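Local coordinates for occlusion-derived virus envelope protein E66 (Autographa californica nucleopolyhedrovirus, PDB 3VSN) that cleaves non-sulfated chondroitin as a lyase of the viral envelope and is essential for oral infectivity, perhaps by digesting the chondroitin sulfate barrier of the host midgut, at residues Lys421-Lys433 with Leu440-Gly452. Sequence-based numbering, arbitrary orientation. Where two conformers were deposited one is given.
Sequences KTDTAGAILVYAK and LQFKSCTLFYDHG
Strands 426-433 and 440-449 pair as an antiparallel beta hairpin, with eight backbone hydrogen bonds running from Gly426-Phe448 to Ala432-Phe442. The hairpin belongs to a seven-stranded antiparallel sheet of the beta-sandwich part of the lyase, away from the catalytic residues. Strand 414-421 lies beyond the first strand and strand 452-461 beyond the second.

On one face, Ala427 CB meets Leu447 CD1 at 3.9 Å and Leu429 CD1 meets Cys445 SG at 3.8 Å. Strand 584-589 packs here, with Phe588 against Ala427 and Cys445. Further along the same face, Lys443 bends at chi2 (-98°) and chi4 and lies over one face of the Tyr431 ring. Its CE is 3.6 Å from the ring centroid. NZ stands 4.5 Å from that centroid, almost on the ring normal, in a cation-pi contact. The same NZ forms a salt bridge with Glu574, so its charge has two partners. Phe442 O lies at the edge of the Tyr431 ring, in its plane.

On the other face, Ile428 CG2 packs 3.6 Å from Thr446 CB, the two side chains side by side. Val430 CG1 and Ala432 CB both approach Phe442 CE1. Water 2 bridges Ile428 O, Ser444 OG and Thr446 OG1; both hydroxyls also bond to Gln455.

At the open end of the hairpin, away from its turn, Asp450 OD1 forms a salt bridge with Lys330 NZ. Thr424 OG1 is also hydrogen-bonded to Glu597. Water 1 there donates to Thr424 OG1 at 2.8 Å and accepts from Asp450 N at 2.9 Å.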
loop_
_atom_site.group_PDB
_atom_site.type_symbol
_atom_site.label_atom_id
_atom_site.label_comp_id
_atom_site.label_asym_id
_atom_site.label_seq_id
_atom_site.Cartn_x
_atom_site.Cartn_y
_atom_site.Cartn_z
ATOM N N LYS A 421 11.403 -1.130 16.792
ATOM C CA LYS A 421 11.408 -2.489 16.257
ATOM C C LYS A 421 12.720 -3.221 16.504
ATOM O O LYS A 421 13.785 -2.606 16.637
ATOM C CB LYS A 421 11.071 -2.489 14.756
ATOM C CG LYS A 421 12.148 -1.862 13.877
ATOM C CD LYS A 421 11.800 -1.970 12.402
ATOM C CE LYS A 421 12.985 -1.597 11.522
ATOM N NZ LYS A 421 13.326 -0.149 11.625
ATOM N N THR A 422 12.614 -4.544 16.571
ATOM C CA THR A 422 13.764 -5.439 16.652
ATOM C C THR A 422 13.667 -6.462 15.513
ATOM O O THR A 422 12.956 -6.223 14.533
ATOM C CB THR A 422 13.837 -6.156 18.016
ATOM O OG1 THR A 422 12.598 -6.837 18.264
ATOM C CG2 THR A 422 14.116 -5.163 19.146
ATOM N N ASP A 423 14.352 -7.596 15.667
ATOM C CA ASP A 423 14.433 -8.631 14.628
ATOM C C ASP A 423 13.071 -9.122 14.146
ATOM O O ASP A 423 12.798 -9.144 12.945
ATOM C CB ASP A 423 15.237 -9.832 15.132
ATOM C CG ASP A 423 16.728 -9.647 14.971
ATOM O OD1 ASP A 423 17.156 -8.559 14.539
ATOM O OD2 ASP A 423 17.474 -10.601 15.281
ATOM N N THR A 424 12.223 -9.531 15.089
ATOM C CA THR A 424 10.942 -10.153 14.749
ATOM C C THR A 424 9.734 -9.385 15.279
ATOM O O THR A 424 8.594 -9.749 14.993
ATOM C CB THR A 424 10.858 -11.604 15.277
ATOM O OG1 THR A 424 10.752 -11.589 16.707
ATOM C CG2 THR A 424 12.082 -12.421 14.859
ATOM N N ALA A 425 9.983 -8.326 16.044
ATOM C CA ALA A 425 8.901 -7.603 16.695
ATOM C C ALA A 425 8.961 -6.106 16.433
ATOM O O ALA A 425 10.031 -5.546 16.212
ATOM C CB ALA A 425 8.906 -7.887 18.191
ATOM N N GLY A 426 7.797 -5.468 16.458
ATOM C CA GLY A 426 7.704 -4.024 16.281
ATOM C C GLY A 426 6.527 -3.476 17.063
ATOM O O GLY A 426 5.440 -4.057 17.046
ATOM N N ALA A 427 6.749 -2.365 17.757
ATOM C CA ALA A 427 5.689 -1.693 18.498
ATOM C C ALA A 427 5.449 -0.297 17.946
ATOM O O ALA A 427 6.382 0.377 17.505
ATOM C CB ALA A 427 6.033 -1.619 19.979
ATOM N N ILE A 428 4.192 0.134 17.985
ATOM C CA ILE A 428 3.830 1.476 17.545
ATOM C C ILE A 428 2.900 2.124 18.569
ATOM O O ILE A 428 1.952 1.501 19.041
ATOM C CB ILE A 428 3.249 1.481 16.105
ATOM C CG1 ILE A 428 2.891 2.906 15.656
ATOM C CG2 ILE A 428 2.068 0.524 15.968
ATOM C CD1 ILE A 428 2.713 3.047 14.159
ATOM N N LEU A 429 3.218 3.365 18.927
ATOM C CA LEU A 429 2.506 4.108 19.958
ATOM C C LEU A 429 1.965 5.382 19.334
ATOM O O LEU A 429 2.740 6.225 18.876
ATOM C CB LEU A 429 3.454 4.448 21.112
ATOM C CG LEU A 429 2.922 5.312 22.259
ATOM C CD1 LEU A 429 1.716 4.671 22.929
ATOM C CD2 LEU A 429 4.031 5.581 23.271
ATOM N N VAL A 430 0.640 5.510 19.313
ATOM C CA VAL A 430 -0.028 6.613 18.630
ATOM C C VAL A 430 -0.869 7.423 19.612
ATOM O O VAL A 430 -1.637 6.861 20.393
ATOM C CB VAL A 430 -0.951 6.106 17.493
ATOM C CG1 VAL A 430 -1.656 7.273 16.804
ATOM C CG2 VAL A 430 -0.172 5.275 16.480
ATOM N N TYR A 431 -0.701 8.740 19.563
ATOM C CA TYR A 431 -1.584 9.676 20.247
ATOM C C TYR A 431 -2.205 10.514 19.150
ATOM O O TYR A 431 -1.498 11.204 18.409
ATOM C CB TYR A 431 -0.781 10.551 21.216
ATOM C CG TYR A 431 -1.559 11.619 21.983
ATOM C CD1 TYR A 431 -2.928 11.487 22.251
ATOM C CD2 TYR A 431 -0.898 12.743 22.483
ATOM C CE1 TYR A 431 -3.617 12.463 22.965
ATOM C CE2 TYR A 431 -1.575 13.719 23.200
ATOM C CZ TYR A 431 -2.930 13.575 23.439
ATOM O OH TYR A 431 -3.591 14.550 24.152
ATOM N N ALA A 432 -3.524 10.430 19.030
ATOM C CA ALA A 432 -4.230 11.087 17.941
ATOM C C ALA A 432 -5.529 11.727 18.405
ATOM O O ALA A 432 -6.159 11.258 19.358
ATOM C CB ALA A 432 -4.494 10.097 16.819
ATOM N N LYS A 433 -5.902 12.816 17.738
ATOM C CA LYS A 433 -7.211 13.433 17.913
ATOM C C LYS A 433 -7.704 13.933 16.557
ATOM O O LYS A 433 -6.957 14.577 15.813
ATOM C CB LYS A 433 -7.167 14.566 18.945
ATOM C CG LYS A 433 -8.538 15.130 19.303
ATOM C CD LYS A 433 -8.451 16.203 20.377
ATOM C CE LYS A 433 -9.835 16.633 20.845
ATOM N NZ LYS A 433 -9.747 17.673 21.910
ATOM N N LEU A 440 -12.840 12.509 18.273
ATOM C CA LEU A 440 -12.273 11.228 18.696
ATOM C C LEU A 440 -10.793 11.382 18.998
ATOM O O LEU A 440 -10.036 11.935 18.195
ATOM C CB LEU A 440 -12.471 10.145 17.628
ATOM C CG LEU A 440 -11.801 8.784 17.882
ATOM C CD1 LEU A 440 -12.506 8.003 18.987
ATOM C CD2 LEU A 440 -11.750 7.979 16.594
ATOM N N GLN A 441 -10.395 10.898 20.168
ATOM C CA GLN A 441 -8.992 10.848 20.551
ATOM C C GLN A 441 -8.690 9.495 21.176
ATOM O O GLN A 441 -9.597 8.823 21.680
ATOM C CB GLN A 441 -8.651 11.977 21.529
ATOM C CG GLN A 441 -9.365 11.885 22.871
ATOM C CD GLN A 441 -8.877 12.928 23.854
ATOM O OE1 GLN A 441 -7.767 12.833 24.374
ATOM N NE2 GLN A 441 -9.708 13.927 24.116
ATOM N N PHE A 442 -7.423 9.093 21.123
ATOM C CA PHE A 442 -6.976 7.885 21.812
ATOM C C PHE A 442 -5.465 7.831 21.971
ATOM O O PHE A 442 -4.724 8.533 21.277
ATOM C CB PHE A 442 -7.492 6.604 21.120
ATOM C CG PHE A 442 -7.140 6.495 19.653
ATOM C CD1 PHE A 442 -5.830 6.253 19.243
ATOM C CD2 PHE A 442 -8.134 6.593 18.679
ATOM C CE1 PHE A 442 -5.513 6.140 17.894
ATOM C CE2 PHE A 442 -7.824 6.471 17.328
ATOM C CZ PHE A 442 -6.513 6.244 16.935
ATOM N N LYS A 443 -5.025 6.997 22.907
ATOM C CA LYS A 443 -3.657 6.502 22.911
ATOM C C LYS A 443 -3.734 5.053 22.447
ATOM O O LYS A 443 -4.540 4.278 22.960
ATOM C CB LYS A 443 -3.046 6.598 24.308
ATOM C CG LYS A 443 -2.809 8.021 24.808
ATOM C CD LYS A 443 -1.368 8.465 24.594
ATOM C CE LYS A 443 -1.149 9.931 24.953
ATOM N NZ LYS A 443 -1.270 10.240 26.407
ATOM N N SER A 444 -2.918 4.701 21.457
ATOM C CA SER A 444 -2.979 3.379 20.842
ATOM C C SER A 444 -1.624 2.696 20.942
ATOM O O SER A 444 -0.610 3.266 20.537
ATOM C CB SER A 444 -3.413 3.492 19.376
ATOM O OG SER A 444 -3.333 2.241 18.712
ATOM N N CYS A 445 -1.624 1.478 21.484
ATOM C CA CYS A 445 -0.414 0.680 21.649
ATOM C C CYS A 445 -0.569 -0.605 20.848
ATOM O O CYS A 445 -1.454 -1.407 21.140
ATOM C CB CYS A 445 -0.212 0.316 23.123
ATOM S SG CYS A 445 -0.160 1.700 24.282
ATOM N N THR A 446 0.280 -0.806 19.846
ATOM C CA THR A 446 0.239 -2.043 19.062
ATOM C C THR A 446 1.595 -2.732 19.094
ATOM O O THR A 446 2.621 -2.077 18.965
ATOM C CB THR A 446 -0.154 -1.781 17.593
ATOM O OG1 THR A 446 -1.198 -0.805 17.535
ATOM C CG2 THR A 446 -0.621 -3.067 16.913
ATOM N N LEU A 447 1.592 -4.052 19.273
ATOM C CA LEU A 447 2.817 -4.836 19.181
ATOM C C LEU A 447 2.631 -6.017 18.231
ATOM O O LEU A 447 1.733 -6.839 18.432
ATOM C CB LEU A 447 3.257 -5.323 20.572
ATOM C CG LEU A 447 4.492 -6.228 20.646
ATOM C CD1 LEU A 447 5.768 -5.457 20.328
ATOM C CD2 LEU A 447 4.586 -6.883 22.018
ATOM N N PHE A 448 3.474 -6.085 17.201
ATOM C CA PHE A 448 3.525 -7.243 16.300
ATOM C C PHE A 448 4.672 -8.158 16.724
ATOM O O PHE A 448 5.766 -7.682 17.044
ATOM C CB PHE A 448 3.746 -6.820 14.838
ATOM C CG PHE A 448 2.606 -6.044 14.226
ATOM C CD1 PHE A 448 1.392 -6.660 13.941
ATOM C CD2 PHE A 448 2.766 -4.702 13.892
ATOM C CE1 PHE A 448 0.349 -5.944 13.365
ATOM C CE2 PHE A 448 1.727 -3.980 13.312
ATOM C CZ PHE A 448 0.514 -4.602 13.053
ATOM N N TYR A 449 4.424 -9.466 16.708
ATOM C CA TYR A 449 5.432 -10.473 17.053
ATOM C C TYR A 449 5.089 -11.787 16.339
ATOM O O TYR A 449 4.059 -11.875 15.674
ATOM C CB TYR A 449 5.465 -10.680 18.578
ATOM C CG TYR A 449 4.130 -11.126 19.135
ATOM C CD1 TYR A 449 3.156 -10.192 19.506
ATOM C CD2 TYR A 449 3.824 -12.481 19.257
ATOM C CE1 TYR A 449 1.920 -10.602 19.992
ATOM C CE2 TYR A 449 2.593 -12.899 19.740
ATOM C CZ TYR A 449 1.650 -11.958 20.111
ATOM O OH TYR A 449 0.434 -12.379 20.601
ATOM N N ASP A 450 5.937 -12.806 16.461
ATOM C CA ASP A 450 5.589 -14.129 15.931
ATOM C C ASP A 450 4.834 -14.904 17.021
ATOM O O ASP A 450 5.430 -15.192 18.050
ATOM C CB ASP A 450 6.854 -14.897 15.513
ATOM C CG ASP A 450 7.673 -14.171 14.446
ATOM O OD1 ASP A 450 7.093 -13.523 13.552
ATOM O OD2 ASP A 450 8.913 -14.275 14.482
ATOM N N HIS A 451 3.548 -15.243 16.843
ATOM C CA HIS A 451 2.756 -15.044 15.626
ATOM C C HIS A 451 1.463 -14.336 15.937
ATOM O O HIS A 451 0.369 -14.911 15.806
ATOM C CB HIS A 451 2.430 -16.393 14.996
ATOM C CG HIS A 451 3.644 -17.193 14.588
ATOM N ND1 HIS A 451 4.079 -17.245 13.317
ATOM C CD2 HIS A 451 4.509 -17.991 15.334
ATOM C CE1 HIS A 451 5.170 -18.032 13.249
ATOM N NE2 HIS A 451 5.432 -18.487 14.485
ATOM N N GLY A 452 1.556 -13.083 16.362
ATOM C CA GLY A 452 0.359 -12.356 16.749
ATOM C C GLY A 452 0.531 -10.862 16.888
ATOM O O GLY A 452 1.554 -10.301 16.507
HETATM O O HOH W 1 8.450 -12.664 17.927
HETATM O O HOH W 2 -0.794 1.818 17.860
HETATM O O HOH W 3 -6.196 14.977 23.793
#